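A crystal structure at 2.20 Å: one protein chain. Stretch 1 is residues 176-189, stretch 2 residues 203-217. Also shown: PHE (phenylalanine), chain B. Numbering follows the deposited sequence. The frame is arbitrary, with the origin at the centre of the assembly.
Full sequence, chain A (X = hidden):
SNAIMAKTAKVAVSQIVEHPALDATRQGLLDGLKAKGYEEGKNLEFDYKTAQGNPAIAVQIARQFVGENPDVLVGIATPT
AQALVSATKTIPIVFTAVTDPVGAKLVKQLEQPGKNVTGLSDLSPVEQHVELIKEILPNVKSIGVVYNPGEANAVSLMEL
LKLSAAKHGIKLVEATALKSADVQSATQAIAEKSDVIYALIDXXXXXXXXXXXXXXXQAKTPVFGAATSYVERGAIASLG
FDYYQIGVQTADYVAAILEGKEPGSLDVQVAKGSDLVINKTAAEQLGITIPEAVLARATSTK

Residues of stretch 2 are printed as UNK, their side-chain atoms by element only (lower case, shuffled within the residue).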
# COMPACT_ATOMS: atom_id res chain seq x y z
N THR A 176 -19.45 -24.41 -19.18
CA THR A 176 -18.15 -23.81 -19.08
C THR A 176 -18.21 -22.35 -19.43
O THR A 176 -19.10 -21.93 -20.13
CB THR A 176 -17.09 -24.51 -19.94
OG1 THR A 176 -17.50 -24.54 -21.29
CG2 THR A 176 -16.88 -25.91 -19.40
N ALA A 177 -17.26 -21.60 -18.89
CA ALA A 177 -17.09 -20.19 -19.15
C ALA A 177 -15.61 -19.98 -19.35
O ALA A 177 -14.82 -20.24 -18.45
CB ALA A 177 -17.61 -19.38 -17.95
N LEU A 178 -15.21 -19.54 -20.53
CA LEU A 178 -13.81 -19.37 -20.85
C LEU A 178 -13.22 -18.07 -20.31
O LEU A 178 -12.01 -17.92 -20.25
CB LEU A 178 -13.61 -19.40 -22.38
CG LEU A 178 -14.17 -20.68 -23.06
CD1 LEU A 178 -13.95 -20.62 -24.58
CD2 LEU A 178 -13.54 -21.95 -22.44
N LYS A 179 -14.05 -17.11 -19.99
CA LYS A 179 -13.59 -15.88 -19.42
C LYS A 179 -14.74 -15.33 -18.58
O LYS A 179 -15.88 -15.80 -18.70
CB LYS A 179 -13.17 -14.90 -20.51
CG LYS A 179 -14.21 -14.69 -21.51
CD LYS A 179 -13.67 -13.88 -22.69
CE LYS A 179 -14.85 -13.48 -23.61
NZ LYS A 179 -15.68 -14.69 -24.02
N SER A 180 -14.42 -14.39 -17.71
CA SER A 180 -15.38 -14.01 -16.71
C SER A 180 -16.62 -13.37 -17.25
O SER A 180 -17.63 -13.49 -16.64
CB SER A 180 -14.75 -13.17 -15.59
OG SER A 180 -14.01 -12.11 -16.07
N ALA A 181 -16.55 -12.77 -18.42
CA ALA A 181 -17.69 -12.16 -19.03
C ALA A 181 -18.70 -13.19 -19.55
O ALA A 181 -19.78 -12.81 -19.84
CB ALA A 181 -17.27 -11.17 -20.18
N ASP A 182 -18.33 -14.47 -19.68
CA ASP A 182 -19.30 -15.48 -20.07
C ASP A 182 -19.97 -16.15 -18.86
O ASP A 182 -20.81 -17.03 -19.05
CB ASP A 182 -18.65 -16.68 -20.81
CG ASP A 182 -17.75 -16.29 -21.97
OD1 ASP A 182 -18.01 -15.33 -22.70
OD2 ASP A 182 -16.78 -17.05 -22.16
N VAL A 183 -19.56 -15.82 -17.64
CA VAL A 183 -20.03 -16.57 -16.46
C VAL A 183 -21.53 -16.38 -16.24
O VAL A 183 -22.25 -17.33 -15.93
CB VAL A 183 -19.23 -16.22 -15.20
CG1 VAL A 183 -20.01 -16.61 -13.93
CG2 VAL A 183 -17.83 -16.92 -15.28
N GLN A 184 -22.01 -15.17 -16.44
CA GLN A 184 -23.44 -14.91 -16.23
C GLN A 184 -24.34 -15.70 -17.23
O GLN A 184 -25.30 -16.37 -16.84
CB GLN A 184 -23.72 -13.40 -16.23
CG GLN A 184 -25.19 -13.07 -16.02
CD GLN A 184 -25.46 -11.56 -15.80
OE1 GLN A 184 -24.59 -10.80 -15.51
NE2 GLN A 184 -26.69 -11.18 -15.93
N SER A 185 -23.98 -15.66 -18.50
CA SER A 185 -24.69 -16.47 -19.50
C SER A 185 -24.65 -17.97 -19.19
O SER A 185 -25.64 -18.64 -19.37
CB SER A 185 -24.05 -16.33 -20.87
OG SER A 185 -24.13 -15.03 -21.28
N ALA A 186 -23.48 -18.49 -18.85
CA ALA A 186 -23.35 -19.88 -18.45
C ALA A 186 -24.27 -20.20 -17.26
O ALA A 186 -24.97 -21.19 -17.29
CB ALA A 186 -21.88 -20.22 -18.09
N THR A 187 -24.28 -19.36 -16.23
CA THR A 187 -25.18 -19.56 -15.10
C THR A 187 -26.66 -19.59 -15.56
O THR A 187 -27.43 -20.48 -15.19
CB THR A 187 -25.01 -18.47 -14.09
OG1 THR A 187 -23.63 -18.40 -13.73
CG2 THR A 187 -25.90 -18.71 -12.83
N GLN A 188 -27.02 -18.61 -16.38
CA GLN A 188 -28.37 -18.54 -16.93
C GLN A 188 -28.72 -19.81 -17.68
O GLN A 188 -29.82 -20.31 -17.55
CB GLN A 188 -28.48 -17.36 -17.87
CG GLN A 188 -29.84 -17.16 -18.39
CD GLN A 188 -29.86 -16.17 -19.51
OE1 GLN A 188 -29.15 -16.33 -20.51
NE2 GLN A 188 -30.66 -15.13 -19.37
N ALA A 189 -27.80 -20.33 -18.48
CA ALA A 189 -28.08 -21.55 -19.22
C ALA A 189 -28.44 -22.73 -18.32
O ALA A 189 -29.07 -23.69 -18.78
CB ALA A 189 -26.87 -21.94 -20.13
N UNK A 203 -11.13 -18.95 -10.41
CA UNK A 203 -10.87 -17.51 -10.54
C UNK A 203 -11.80 -16.75 -11.49
O UNK A 203 -12.14 -15.60 -11.26
c UNK A 203 -8.43 -17.84 -9.94
n UNK A 203 -7.75 -18.95 -10.26
c UNK A 203 -9.41 -17.30 -10.97
o UNK A 203 -8.33 -17.27 -8.82
N UNK A 204 -12.23 -17.42 -12.55
CA UNK A 204 -13.17 -16.87 -13.50
C UNK A 204 -14.53 -16.70 -12.85
O UNK A 204 -15.15 -15.65 -12.97
o UNK A 204 -12.05 -18.17 -15.23
c UNK A 204 -14.15 -17.04 -15.81
c UNK A 204 -13.35 -17.78 -14.72
N UNK A 205 -14.99 -17.72 -12.15
CA UNK A 205 -16.22 -17.59 -11.35
C UNK A 205 -16.09 -16.50 -10.28
O UNK A 205 -16.93 -15.61 -10.21
c UNK A 205 -16.65 -18.93 -10.68
c UNK A 205 -17.86 -18.72 -9.70
c UNK A 205 -17.05 -19.96 -11.76
N UNK A 206 -15.01 -16.55 -9.49
CA UNK A 206 -14.79 -15.57 -8.43
C UNK A 206 -14.85 -14.15 -8.99
O UNK A 206 -15.43 -13.28 -8.39
c UNK A 206 -13.45 -15.82 -7.66
N UNK A 207 -14.31 -13.90 -10.16
CA UNK A 207 -14.25 -12.54 -10.65
C UNK A 207 -15.58 -12.09 -11.27
O UNK A 207 -15.75 -10.93 -11.60
o UNK A 207 -13.52 -13.02 -12.90
c UNK A 207 -13.10 -12.43 -11.66
N UNK A 208 -16.53 -13.00 -11.43
CA UNK A 208 -17.82 -12.70 -12.00
C UNK A 208 -18.95 -13.16 -11.08
O UNK A 208 -20.05 -13.39 -11.55
c UNK A 208 -17.95 -13.38 -13.36
N UNK A 209 -18.69 -13.29 -9.79
CA UNK A 209 -19.65 -13.88 -8.88
C UNK A 209 -20.94 -13.04 -8.83
O UNK A 209 -22.04 -13.59 -8.76
c UNK A 209 -19.91 -14.90 -6.55
c UNK A 209 -19.01 -14.09 -7.47
c UNK A 209 -18.67 -12.74 -6.79
c UNK A 209 -20.03 -16.35 -6.90
N UNK A 210 -20.83 -11.72 -8.95
CA UNK A 210 -22.02 -10.86 -8.95
C UNK A 210 -22.96 -11.21 -10.11
O UNK A 210 -24.16 -11.27 -9.92
c UNK A 210 -20.73 -8.99 -7.75
c UNK A 210 -20.91 -7.57 -7.17
o UNK A 210 -19.88 -6.98 -6.74
o UNK A 210 -22.07 -7.07 -7.11
c UNK A 210 -21.67 -9.36 -8.94
N UNK A 211 -22.39 -11.43 -11.29
CA UNK A 211 -23.17 -11.82 -12.44
C UNK A 211 -23.77 -13.22 -12.28
O UNK A 211 -24.91 -13.48 -12.69
N UNK A 212 -23.02 -14.13 -11.66
CA UNK A 212 -23.57 -15.44 -11.39
C UNK A 212 -24.81 -15.31 -10.49
O UNK A 212 -25.81 -15.96 -10.71
se UNK A 212 -21.77 -18.89 -9.54
c UNK A 212 -22.56 -16.37 -10.75
c UNK A 212 -21.29 -19.66 -11.32
c UNK A 212 -23.14 -17.63 -10.18
N UNK A 213 -24.72 -14.45 -9.50
CA UNK A 213 -25.77 -14.36 -8.51
C UNK A 213 -26.99 -13.64 -9.11
O UNK A 213 -28.12 -13.99 -8.78
c UNK A 213 -25.24 -13.75 -7.17
c UNK A 213 -23.67 -14.47 -5.32
c UNK A 213 -24.50 -14.88 -6.44
c UNK A 213 -26.38 -13.18 -6.30
N UNK A 214 -26.74 -12.72 -10.03
CA UNK A 214 -27.83 -12.04 -10.68
C UNK A 214 -28.65 -13.06 -11.46
O UNK A 214 -29.85 -13.11 -11.31
c UNK A 214 -27.36 -10.86 -11.60
c UNK A 214 -28.53 -10.38 -12.56
c UNK A 214 -26.89 -9.69 -10.74
N UNK A 215 -27.98 -13.89 -12.25
CA UNK A 215 -28.64 -14.95 -13.00
C UNK A 215 -29.34 -15.98 -12.07
O UNK A 215 -30.47 -16.40 -12.37
c UNK A 215 -27.65 -15.67 -13.97
N UNK A 216 -28.67 -16.40 -10.99
CA UNK A 216 -29.28 -17.39 -10.10
C UNK A 216 -30.53 -16.82 -9.44
O UNK A 216 -31.58 -17.50 -9.39
c UNK A 216 -28.28 -17.84 -9.04
N UNK A 217 -30.40 -15.60 -8.90
CA UNK A 217 -31.52 -14.92 -8.31
C UNK A 217 -32.70 -14.79 -9.27
O UNK A 217 -33.82 -14.96 -8.90
o UNK A 217 -30.31 -14.69 -5.83
c UNK A 217 -30.36 -13.65 -6.46
c UNK A 217 -31.12 -13.55 -7.76
n UNK A 217 -29.78 -12.55 -6.05
N PHE B . -7.50 -21.99 -5.44
CA PHE B . -7.66 -21.11 -6.67
C PHE B . -6.55 -21.47 -7.68
O PHE B . -5.98 -22.59 -7.54
CB PHE B . -7.69 -19.62 -6.31
CG PHE B . -9.02 -19.16 -5.71
CD1 PHE B . -10.16 -19.04 -6.53
CD2 PHE B . -9.15 -18.89 -4.37
CE1 PHE B . -11.36 -18.67 -6.01
CE2 PHE B . -10.34 -18.50 -3.84
CZ PHE B . -11.46 -18.39 -4.64
OXT PHE B . -6.22 -20.74 -8.64

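Position 203 has two carbons, the second carrying one oxygen and one nitrogen: an amide, Asn 203. It is out of reach of stretch 1 and serves the ligand, ND2 donating to PHE OXT at 2.9 Å.

At 204 the first carbon bears one oxygen and one methyl, giving Thr 204. Its CG2 lies 3.3 Å from Ser 180 N and 3.7 Å from Val 183 CG2.

Position 205 has three carbons, forked at the first: Val 205, whose CA-to-CB bond points away. Position 206 has one carbon, hence Ala 206; its CB is 3.9 Å from PHE CE1.

At 207 a carbon is followed by one oxygen: Ser 207. Its OG is 3.0 Å from Ser 180 CB and 3.3 Å from Ser 180 OG, at a poor angle for a hydrogen bond.

A lone carbon at 208 identifies Ala 208, the N-cap residue of the next helix. The CB packs 3.6 Å from Val 183 CB and 3.3 Å from Ser 180 O.

Position 209 has four carbons forked at the first, one arm two carbons long: Ile 209. Three carbons ending in two oxygens make 210 a carboxylate, Glu 210. Both point away from stretch 1.

No side-chain atom exists at 211, so it is Gly 211. Gln 184 CG approaches Gly 211 O to 3.4 Å, and an ideal CB would sit only 3.1 Å from Gln 184 OE1, a tight fit.

The unbranched chain of two carbons, selenium and a carbon at 212 is selenomethionine, Met 212. Its CB is 4.1 Å from Val 183 CG1, and its CE is 3.6 Å from Thr 187 OG1.

Position 213 repeats the four-carbon fork, Ile 213, again facing away. At 214 three carbons, forked at the first, give Val 214, with CG1 3.9 Å from Gln 184 NE2.

Single carbons at 215 and 216 mark Ala 215 and Ala 216. Ala 215 CB meets Thr 187 CG2 at 3.7 Å. At 217 two carbons, the second bearing oxygen and nitrogen, give Asn 217, out of reach.

The contact works by close packing, with no hydrogen bond across it. Helices 183-189 and 209-217 run at 27°, their axes approaching to 7.9 Å, and the small residues Ala 208, Gly 211 and Ala 215 face stretch 1. Thr 187 OG1 donates to Val 183 O at 2.8 Å within its own helix, while its CG2 packs against the partner. Together the stretches bury 587 Å².

Stretch 2 (203-217) NTVASAIEGMIVAAN
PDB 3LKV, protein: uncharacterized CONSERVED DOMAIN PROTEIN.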